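Local coordinates for protein TRAP dicarboxylate transporter, DctP subunit (Ochrobactrum anthropi, PDB 4P47) that probably captures a small solute, perhaps an organic acid, in the periplasm and hands it to a TRAP-type membrane transporter, at residues A[300-303]-A[304-307]; A[160-163]-A[164-168]; A[113-116]-A[117-121]. All blocks are in the same frame, centred on the assembly; numbering follows the deposited sequence.

Contact 1: residues A[300-303]-A[304-307]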
ATOM      1  N   GLU A 300     -14.601  11.146 -13.490  1.00 10.56           N
ATOM      2  CA  GLU A 300     -15.425  10.611 -12.430  1.00 10.34           C
ATOM      3  C   GLU A 300     -14.618  10.476 -11.117  1.00  9.66           C
ATOM      4  O   GLU A 300     -15.130  10.752 -10.038  1.00 10.77           O
ATOM      5  CB  GLU A 300     -16.018   9.278 -12.841  1.00 13.58           C
ATOM      6  CG  GLU A 300     -16.838   8.665 -11.757  1.00 13.59           C
ATOM      7  CD  GLU A 300     -17.978   9.547 -11.259  1.00 17.41           C
ATOM      8  OE1 GLU A 300     -18.646  10.216 -12.079  1.00 25.29           O
ATOM      9  OE2 GLU A 300     -18.230   9.536 -10.036  1.00 18.47           O
ATOM     10  N   THR A 301     -13.358  10.063 -11.217  1.00  8.55           N
ATOM     11  CA  THR A 301     -12.475  10.053 -10.059  1.00  8.36           C
ATOM     12  C   THR A 301     -12.393  11.448  -9.460  1.00  8.77           C
ATOM     13  O   THR A 301     -12.478  11.606  -8.240  1.00  9.76           O
ATOM     14  CB  THR A 301     -11.083   9.551 -10.443  1.00  8.22           C
ATOM     15  OG1 THR A 301     -11.195   8.176 -10.826  1.00 10.04           O
ATOM     16  CG2 THR A 301     -10.117   9.699  -9.264  1.00 10.39           C
ATOM     17  N   THR A 302     -12.240  12.459 -10.305  1.00  9.51           N
ATOM     18  CA  THR A 302     -12.159  13.820  -9.809  1.00 10.95           C
ATOM     19  C   THR A 302     -13.445  14.208  -9.093  1.00 10.50           C
ATOM     20  O   THR A 302     -13.429  14.884  -8.079  1.00  9.96           O
ATOM     21  CB  THR A 302     -11.846  14.778 -10.961  1.00 11.82           C
ATOM     22  OG1 THR A 302     -10.509  14.542 -11.399  1.00 14.66           O
ATOM     23  CG2 THR A 302     -11.998  16.259 -10.555  1.00 14.91           C
ATOM     24  N   ARG A 303     -14.580  13.799  -9.637  1.00 10.18           N
ATOM     25  CA  ARG A 303     -15.873  14.080  -9.015  1.00 10.99           C
ATOM     26  C   ARG A 303     -15.948  13.478  -7.597  1.00 10.67           C
ATOM     27  O   ARG A 303     -16.450  14.111  -6.658  1.00 12.54           O
ATOM     28  CB  ARG A 303     -17.000  13.542  -9.918  1.00 15.23           C
ATOM     29  CG  ARG A 303     -18.401  14.056  -9.648  1.00 15.76           C
ATOM     30  CD  ARG A 303     -19.391  13.625 -10.775  1.00 13.58           C
ATOM     31  NE  ARG A 303     -19.208  14.414 -11.991  1.00 19.97           N
ATOM     32  CZ  ARG A 303     -19.822  15.571 -12.238  1.00 16.21           C
ATOM     33  NH1 ARG A 303     -19.582  16.232 -13.362  1.00 20.92           N
ATOM     34  NH2 ARG A 303     -20.675  16.064 -11.363  1.00 20.86           N
ATOM     35  N   LEU A 304     -15.420  12.263  -7.427  1.00  9.97           N
ATOM     36  CA  LEU A 304     -15.397  11.597  -6.117  1.00  9.71           C
ATOM     37  C   LEU A 304     -14.418  12.291  -5.178  1.00  8.55           C
ATOM     38  O   LEU A 304     -14.755  12.612  -4.023  1.00  9.77           O
ATOM     39  CB  LEU A 304     -15.012  10.120  -6.253  1.00 10.14           C
ATOM     40  CG  LEU A 304     -16.072   9.278  -6.942  1.00  9.94           C
ATOM     41  CD1 LEU A 304     -15.514   7.911  -7.271  1.00 15.98           C
ATOM     42  CD2 LEU A 304     -17.326   9.149  -6.096  1.00 12.95           C
ATOM     43  N   ARG A 305     -13.227  12.599  -5.686  1.00  8.73           N
ATOM     44  CA  ARG A 305     -12.228  13.305  -4.910  1.00 10.98           C
ATOM     45  C   ARG A 305     -12.778  14.638  -4.392  1.00 10.64           C
ATOM     46  O   ARG A 305     -12.630  14.975  -3.217  1.00 10.30           O
ATOM     47  CB  ARG A 305     -10.991  13.552  -5.761  1.00 11.79           C
ATOM     48  CG  ARG A 305      -9.833  14.171  -4.987  1.00 14.42           C
ATOM     49  CD  ARG A 305      -8.662  14.548  -5.914  1.00 15.40           C
ATOM     50  NE  ARG A 305      -8.117  13.398  -6.611  1.00 16.69           N
ATOM     51  CZ  ARG A 305      -8.202  13.162  -7.917  1.00 17.02           C
ATOM     52  NH1 ARG A 305      -8.791  14.015  -8.741  1.00 19.67           N
ATOM     53  NH2 ARG A 305      -7.660  12.062  -8.403  1.00 20.53           N
ATOM     54  N   ASP A 306     -13.433  15.392  -5.267  1.00  9.65           N
ATOM     55  CA  ASP A 306     -13.956  16.707  -4.891  1.00 10.85           C
ATOM     56  C   ASP A 306     -15.087  16.572  -3.873  1.00 10.62           C
ATOM     57  O   ASP A 306     -15.219  17.395  -2.971  1.00 12.61           O
ATOM     58  CB  ASP A 306     -14.423  17.495  -6.119  1.00 13.97           C
ATOM     59  CG  ASP A 306     -13.260  17.947  -7.009  1.00 17.91           C
ATOM     60  OD1 ASP A 306     -12.098  17.877  -6.572  1.00 23.27           O
ATOM     61  OD2 ASP A 306     -13.526  18.374  -8.149  1.00 28.50           O
ATOM     62  N   ALA A 307     -15.896  15.524  -3.990  1.00 10.95           N
ATOM     63  CA  ALA A 307     -16.998  15.318  -3.067  1.00 10.91           C
ATOM     64  C   ALA A 307     -16.512  14.997  -1.662  1.00 11.10           C
ATOM     65  O   ALA A 307     -17.174  15.330  -0.682  1.00 12.96           O
ATOM     66  CB  ALA A 307     -17.935  14.221  -3.576  1.00 11.76           C
TER
HETATM   67  O   HOH W   1      -8.566  12.199 -11.615  1.00 18.13           O
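The guanidinium of Arg-305 swings back along its own helix, with Thr-301 O over one face and Thr-302 OG1 near its plane at the edge, 3.2 Å from Arg-305 NH1. Water 1 also lies at the edge, in plane; it hydrogen-bonds to Thr-302 OG1 at 3.1 Å and weakly accepts from Arg-305 NH2. The chain of Arg-305 runs extended as far as CG and CD, and its bend at chi3 (-61°) turns the flat group over the preceding turn, where Thr-301 CG2 packs 3.5 Å from Arg-305 NH2. Stronger partners lie outside: Arg-305 NH2 donates to Phe-112 O, and Thr-302 OG1 bonds to Pro-298 O. On the Thr-302 flank, Asp-306 runs alongside, pointing the same way, its OD2 3.5 Å from Thr-302 CG2. Glu-300 crosses Leu-304 at a slant, OE2 coming 3.8 Å from Leu-304 CG, while Leu-304 itself is buried against Phe-112 and Leu-296. Beneath these side chains Arg-305 N meets Thr-301 O at 2.8 Å in a bond of 170°, and Asp-306 N meets Thr-302 O at 2.9 Å. Such an unbroken ladder from each residue to the fourth before it is the signature of an alpha-helix, here helix 298-312.

Contact 2: residues A[160-163]-A[164-168]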
ATOM      1  N   PRO A 160     -23.836  -2.302  -9.765  1.00 10.39           N
ATOM      2  CA  PRO A 160     -22.569  -1.675 -10.142  1.00 11.48           C
ATOM      3  C   PRO A 160     -22.393  -0.294  -9.485  1.00  9.58           C
ATOM      4  O   PRO A 160     -23.371   0.439  -9.274  1.00 11.25           O
ATOM      5  CB  PRO A 160     -22.683  -1.542 -11.672  1.00 13.65           C
ATOM      6  CG  PRO A 160     -23.689  -2.560 -12.082  1.00 15.38           C
ATOM      7  CD  PRO A 160     -24.634  -2.703 -10.935  1.00 11.49           C
ATOM      8  N   VAL A 161     -21.153   0.041  -9.147  1.00  8.83           N
ATOM      9  CA  VAL A 161     -20.810   1.360  -8.639  1.00  8.63           C
ATOM     10  C   VAL A 161     -20.003   2.131  -9.679  1.00 11.35           C
ATOM     11  O   VAL A 161     -18.857   1.792 -10.022  1.00 11.33           O
ATOM     12  CB  VAL A 161     -20.041   1.247  -7.329  1.00  9.36           C
ATOM     13  CG1 VAL A 161     -19.434   2.597  -6.968  1.00 11.08           C
ATOM     14  CG2 VAL A 161     -20.961   0.749  -6.237  1.00  9.58           C
ATOM     15  N   ALA A 162     -20.600   3.197 -10.186  1.00 10.32           N
ATOM     16  CA  ALA A 162     -19.940   4.020 -11.197  1.00 11.63           C
ATOM     17  C   ALA A 162     -19.826   5.495 -10.782  1.00 11.66           C
ATOM     18  O   ALA A 162     -19.197   6.309 -11.478  1.00 16.54           O
ATOM     19  CB  ALA A 162     -20.677   3.878 -12.517  1.00 16.29           C
ATOM     20  N   LYS A 163     -20.441   5.844  -9.659  1.00 11.73           N
ATOM     21  CA  LYS A 163     -20.535   7.227  -9.217  1.00 13.56           C
ATOM     22  C   LYS A 163     -20.997   7.241  -7.768  1.00 12.45           C
ATOM     23  O   LYS A 163     -21.416   6.221  -7.227  1.00 12.54           O
ATOM     24  CB  LYS A 163     -21.529   7.997 -10.101  1.00 13.42           C
ATOM     25  CG  LYS A 163     -22.950   7.462 -10.048  1.00 15.17           C
ATOM     26  CD  LYS A 163     -23.897   8.231 -10.955  1.00 17.50           C
ATOM     27  CE  LYS A 163     -25.276   7.602 -10.964  1.00 20.24           C
ATOM     28  NZ  LYS A 163     -25.240   6.244 -11.568  1.00 24.74           N
ATOM     29  N   LEU A 164     -20.894   8.410  -7.142  1.00 14.67           N
ATOM     30  CA  LEU A 164     -21.210   8.605  -5.735  1.00 11.74           C
ATOM     31  C   LEU A 164     -22.579   8.070  -5.320  1.00 17.95           C
ATOM     32  O   LEU A 164     -22.726   7.373  -4.310  1.00 15.53           O
ATOM     33  CB  LEU A 164     -21.127  10.111  -5.439  1.00 17.23           C
ATOM     34  CG  LEU A 164     -21.496  10.574  -4.034  1.00 21.76           C
ATOM     35  CD1 LEU A 164     -20.519  10.015  -3.061  1.00 20.71           C
ATOM     36  CD2 LEU A 164     -21.521  12.094  -3.949  1.00 26.61           C
ATOM     37  N   GLU A 165     -23.590   8.394  -6.107  0.63 14.13           N
ATOM     38  CA  GLU A 165     -24.955   8.054  -5.770  1.00 21.20           C
ATOM     39  C   GLU A 165     -25.124   6.535  -5.656  0.63 13.93           C
ATOM     40  O   GLU A 165     -25.955   6.051  -4.886  0.63 15.22           O
ATOM     41  CB  GLU A 165     -25.872   8.659  -6.844  0.63 22.21           C
ATOM     42  CG  GLU A 165     -25.994  10.212  -6.803  0.63 24.62           C
ATOM     43  CD  GLU A 165     -24.838  10.998  -7.451  0.63 22.78           C
ATOM     44  OE1 GLU A 165     -23.916  10.424  -8.062  0.63 11.08           O
ATOM     45  OE2 GLU A 165     -24.864  12.246  -7.352  0.63 31.26           O
ATOM     46  N   ASP A 166     -24.310   5.789  -6.406  1.00 14.25           N
ATOM     47  CA  ASP A 166     -24.349   4.319  -6.383  1.00 12.42           C
ATOM     48  C   ASP A 166     -23.834   3.737  -5.063  1.00 12.29           C
ATOM     49  O   ASP A 166     -24.113   2.579  -4.727  1.00 12.26           O
ATOM     50  CB  ASP A 166     -23.536   3.722  -7.539  1.00 11.85           C
ATOM     51  CG  ASP A 166     -24.035   4.155  -8.909  1.00 13.42           C
ATOM     52  OD1 ASP A 166     -25.190   4.621  -9.004  1.00 15.28           O
ATOM     53  OD2 ASP A 166     -23.260   4.004  -9.883  1.00 11.50           O
ATOM     54  N   ILE A 167     -23.043   4.513  -4.344  1.00 10.18           N
ATOM     55  CA  ILE A 167     -22.441   4.044  -3.083  1.00 12.47           C
ATOM     56  C   ILE A 167     -23.386   4.296  -1.905  1.00 14.79           C
ATOM     57  O   ILE A 167     -23.308   3.620  -0.879  1.00 11.52           O
ATOM     58  CB  ILE A 167     -21.087   4.737  -2.810  1.00 14.37           C
ATOM     59  CG1 ILE A 167     -20.094   4.422  -3.927  1.00 13.37           C
ATOM     60  CG2 ILE A 167     -20.493   4.318  -1.478  1.00 13.26           C
ATOM     61  CD1 ILE A 167     -18.884   5.307  -3.906  1.00 16.18           C
ATOM     62  N   ALA A 168     -24.299   5.254  -2.082  1.00 22.42           N
ATOM     63  CA  ALA A 168     -25.224   5.648  -1.021  1.00 21.90           C
ATOM     64  C   ALA A 168     -25.891   4.447  -0.373  1.00 12.58           C
ATOM     65  O   ALA A 168     -26.520   3.641  -1.042  1.00 17.36           O
ATOM     66  CB  ALA A 168     -26.297   6.603  -1.582  1.00 23.63           C
TER
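Lys-163 and Asp-166 stand nearly perpendicular to each other, and this crossing carries the contact. The first torsion of Lys-163 (chi1 62°) sets CG between the backbone N and the carbonyl carbon, which brings it 3.5 Å from Asp-166 OD2; the chain then runs extended until chi4, where it folds inward so that NZ reaches the carboxylate from its outer end. Lys-163 NZ forms a salt bridge with Asp-166 OD1 at 3.0 Å, entering on the syn side but 21° out of the carboxylate plane, and adds a weak bond to OD2. The second oxygen has a firmer partner: Ala-162 N donates to Asp-166 OD2 at 2.8 Å, nearly straight at 161°, using the anti lone pair. The carboxylate is thus gripped by an amide and an ammonium group, which fixes its rotation and would be expected to favour its charged form. Val-161 and Asp-166 run antiparallel alongside one another, Val-161 CG2 lying 4.1 Å from Asp-166 CB. Val-161 also lies across Ile-167, and their CG1 atoms meet at 3.6 Å on the buried side, where Leu-170 and Leu-187 add further apolar cover. Along the backbone, Asp-166 N bonds to Lys-163 O at 3.0 Å, the donor standing well above the carbonyl plane. That three-residue spacing, repeated from Ile-167 N to Leu-164 O at 2.9 Å, fits a short, weakly bonded turn of helix, about 164-167, tied by an aspartate of that turn to the loop that leads into it.

Contact 3: residues A[113-116]-A[117-121]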
ATOM      1  N   LEU A 113      -5.291   9.607  -4.512  1.00 11.01           N
ATOM      2  CA  LEU A 113      -4.019  10.260  -4.863  1.00 10.43           C
ATOM      3  C   LEU A 113      -3.571   9.890  -6.278  1.00 13.19           C
ATOM      4  O   LEU A 113      -3.215  10.769  -7.064  1.00 12.34           O
ATOM      5  CB  LEU A 113      -2.899   9.870  -3.884  1.00 13.09           C
ATOM      6  CG  LEU A 113      -3.164  10.200  -2.412  1.00 14.21           C
ATOM      7  CD1 LEU A 113      -1.975   9.801  -1.547  1.00 16.74           C
ATOM      8  CD2 LEU A 113      -3.484  11.679  -2.188  1.00 16.15           C
ATOM      9  N   PHE A 114      -3.560   8.592  -6.596  1.00 12.77           N
ATOM     10  CA  PHE A 114      -2.959   8.107  -7.828  1.00 14.08           C
ATOM     11  C   PHE A 114      -3.946   7.322  -8.664  1.00 13.76           C
ATOM     12  O   PHE A 114      -4.790   6.597  -8.117  1.00 13.14           O
ATOM     13  CB  PHE A 114      -1.758   7.198  -7.517  1.00 11.99           C
ATOM     14  CG  PHE A 114      -0.852   7.724  -6.458  1.00 10.17           C
ATOM     15  CD1 PHE A 114      -0.216   8.946  -6.613  1.00 12.15           C
ATOM     16  CD2 PHE A 114      -0.587   6.977  -5.318  1.00 13.07           C
ATOM     17  CE1 PHE A 114       0.619   9.429  -5.633  1.00 12.55           C
ATOM     18  CE2 PHE A 114       0.257   7.451  -4.341  1.00 12.76           C
ATOM     19  CZ  PHE A 114       0.866   8.689  -4.501  1.00 14.13           C
ATOM     20  N   ASN A 115      -3.808   7.422  -9.984  1.00 17.07           N
ATOM     21  CA  ASN A 115      -4.656   6.667 -10.899  1.00 19.53           C
ATOM     22  C   ASN A 115      -3.936   5.459 -11.517  1.00 15.27           C
ATOM     23  O   ASN A 115      -4.556   4.625 -12.176  1.00 17.81           O
ATOM     24  CB  ASN A 115      -5.215   7.600 -11.987  1.00 28.57           C
ATOM     25  CG  ASN A 115      -6.099   8.721 -11.410  1.00 39.66           C
ATOM     26  OD1 ASN A 115      -6.041   9.027 -10.214  1.00 42.58           O
ATOM     27  ND2 ASN A 115      -6.917   9.335 -12.267  1.00 34.46           N
ATOM     28  N   SER A 116      -2.626   5.362 -11.277  1.00 13.52           N
ATOM     29  CA  SER A 116      -1.811   4.282 -11.804  1.00 11.72           C
ATOM     30  C   SER A 116      -0.557   4.076 -10.965  1.00 10.25           C
ATOM     31  O   SER A 116      -0.116   4.977 -10.237  1.00 12.00           O
ATOM     32  CB  SER A 116      -1.366   4.593 -13.236  1.00 14.17           C
ATOM     33  OG  SER A 116      -0.431   5.656 -13.254  1.00 15.85           O
ATOM     34  N   GLY A 117       0.028   2.900 -11.118  1.00 11.02           N
ATOM     35  CA  GLY A 117       1.289   2.573 -10.464  1.00 11.08           C
ATOM     36  C   GLY A 117       2.409   3.522 -10.844  1.00 10.43           C
ATOM     37  O   GLY A 117       3.226   3.897 -10.010  1.00 11.26           O
ATOM     38  N   GLU A 118       2.438   3.917 -12.114  1.00 13.13           N
ATOM     39  CA  GLU A 118       3.440   4.833 -12.630  1.00 13.73           C
ATOM     40  C   GLU A 118       3.393   6.171 -11.905  1.00 13.82           C
ATOM     41  O   GLU A 118       4.424   6.724 -11.526  1.00 13.89           O
ATOM     42  CB  GLU A 118       3.188   5.026 -14.134  1.00 25.00           C
ATOM     43  CG  GLU A 118       4.096   6.021 -14.829  1.00 37.80           C
ATOM     44  CD  GLU A 118       3.526   7.427 -14.850  1.00 39.54           C
ATOM     45  OE1 GLU A 118       2.286   7.580 -14.843  1.00 47.06           O
ATOM     46  OE2 GLU A 118       4.325   8.383 -14.882  1.00 50.08           O
ATOM     47  N   GLU A 119       2.185   6.687 -11.713  1.00 13.14           N
ATOM     48  CA  GLU A 119       2.014   7.913 -10.945  1.00 13.45           C
ATOM     49  C   GLU A 119       2.480   7.718  -9.512  1.00 13.70           C
ATOM     50  O   GLU A 119       3.178   8.556  -8.964  1.00 12.39           O
ATOM     51  CB  GLU A 119       0.554   8.377 -10.927  1.00 20.06           C
ATOM     52  CG  GLU A 119       0.035   8.918 -12.239  1.00 20.70           C
ATOM     53  CD  GLU A 119      -1.364   9.511 -12.111  1.00 22.50           C
ATOM     54  OE1 GLU A 119      -2.001   9.354 -11.043  1.00 20.82           O
ATOM     55  OE2 GLU A 119      -1.825  10.150 -13.081  1.00 29.57           O
ATOM     56  N   ALA A 120       2.080   6.611  -8.895  1.00 10.42           N
ATOM     57  CA  ALA A 120       2.483   6.336  -7.517  1.00 11.85           C
ATOM     58  C   ALA A 120       4.002   6.314  -7.380  1.00  9.79           C
ATOM     59  O   ALA A 120       4.549   6.880  -6.443  1.00 10.59           O
ATOM     60  CB  ALA A 120       1.887   5.016  -7.014  1.00  9.72           C
ATOM     61  N   ASP A 121       4.697   5.650  -8.304  1.00  8.12           N
ATOM     62  CA  ASP A 121       6.152   5.553  -8.226  1.00 10.34           C
ATOM     63  C   ASP A 121       6.791   6.937  -8.270  1.00  9.86           C
ATOM     64  O   ASP A 121       7.748   7.205  -7.551  1.00  9.90           O
ATOM     65  CB  ASP A 121       6.720   4.757  -9.412  1.00 10.58           C
ATOM     66  CG  ASP A 121       6.289   3.314  -9.427  1.00  8.66           C
ATOM     67  OD1 ASP A 121       5.705   2.830  -8.430  1.00  8.90           O
ATOM     68  OD2 ASP A 121       6.571   2.649 -10.462  1.00  9.37           O
TER
HETATM   69  O   HOH W   2      -1.530   7.612 -15.129  1.00 39.04           O
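Glu-119 reaches back from the first turn of helix 117-125 to Ser-116 and Asn-115, in an N-cap arrangement with Ser-116 at the cap position. Its CB lies 3.5 Å from Ser-116 O. The first torsion (chi1 -71°) sets CG beside the backbone N, and there CG packs 3.4 Å from Ser-116 OG. Beyond CG the chain is extended, carrying the carboxylate to the backbone N of Asn-115. At the tip, Glu-119 OE1 accepts from Asn-115 N at 2.8 Å; the bond is straight at the hydrogen (171°), although the donor stands above the carboxylate plane. Glu-119 OE2 receives a weak bond from water 2, which also bonds to Ser-116 OG. Serine and glutamate resemble a capping box, but the glutamate takes the amide of Asn-115 and not that of the cap residue, so the strict definition is not met. The cap itself rests on Glu-119 N donating to Ser-116 OG at 3.2 Å, and the first helical bond follows from Ala-120 N to Ser-116 O at 3.0 Å.

Phe-114 pairs with the same turn by apolar means. Its ring is held between Ala-120 on one face and Leu-113 CB on the other, while Leu-331 of helix 321-336 also touches it. A serine in place of Phe-114 would remove the ring and is likely to open a gap between Leu-113 and Ala-120, leaving the latter without its aromatic cover. The CH-pi contact is well centred: Ala-120 CA sits 3.7 Å from the centroid of the Phe-114 ring, 9° off the normal.

Contact 3 lies nearest the middle of the chain, its centre 11 Å away, and has the most buried residues, four of eight; contacts 1 and 2, at 21 and 24 Å, are more peripheral with two each. Their chemistry differs too: contact 3 combines a helix cap with an aromatic ring packed on the first turn, contact 2 sets a surface salt bridge above an apolar side, and contact 1 relies on regular helical bonding. Helix 298-312 links them. Its Leu-304 CD2 packs 3.8 Å from Leu-164 N of contact 2, whereas Arg-305 NH2 approaches Asn-115 OD1 of contact 3 at 3.9 Å. Contacts 2 and 3 do not touch, their nearest atoms being about 13 Å apart.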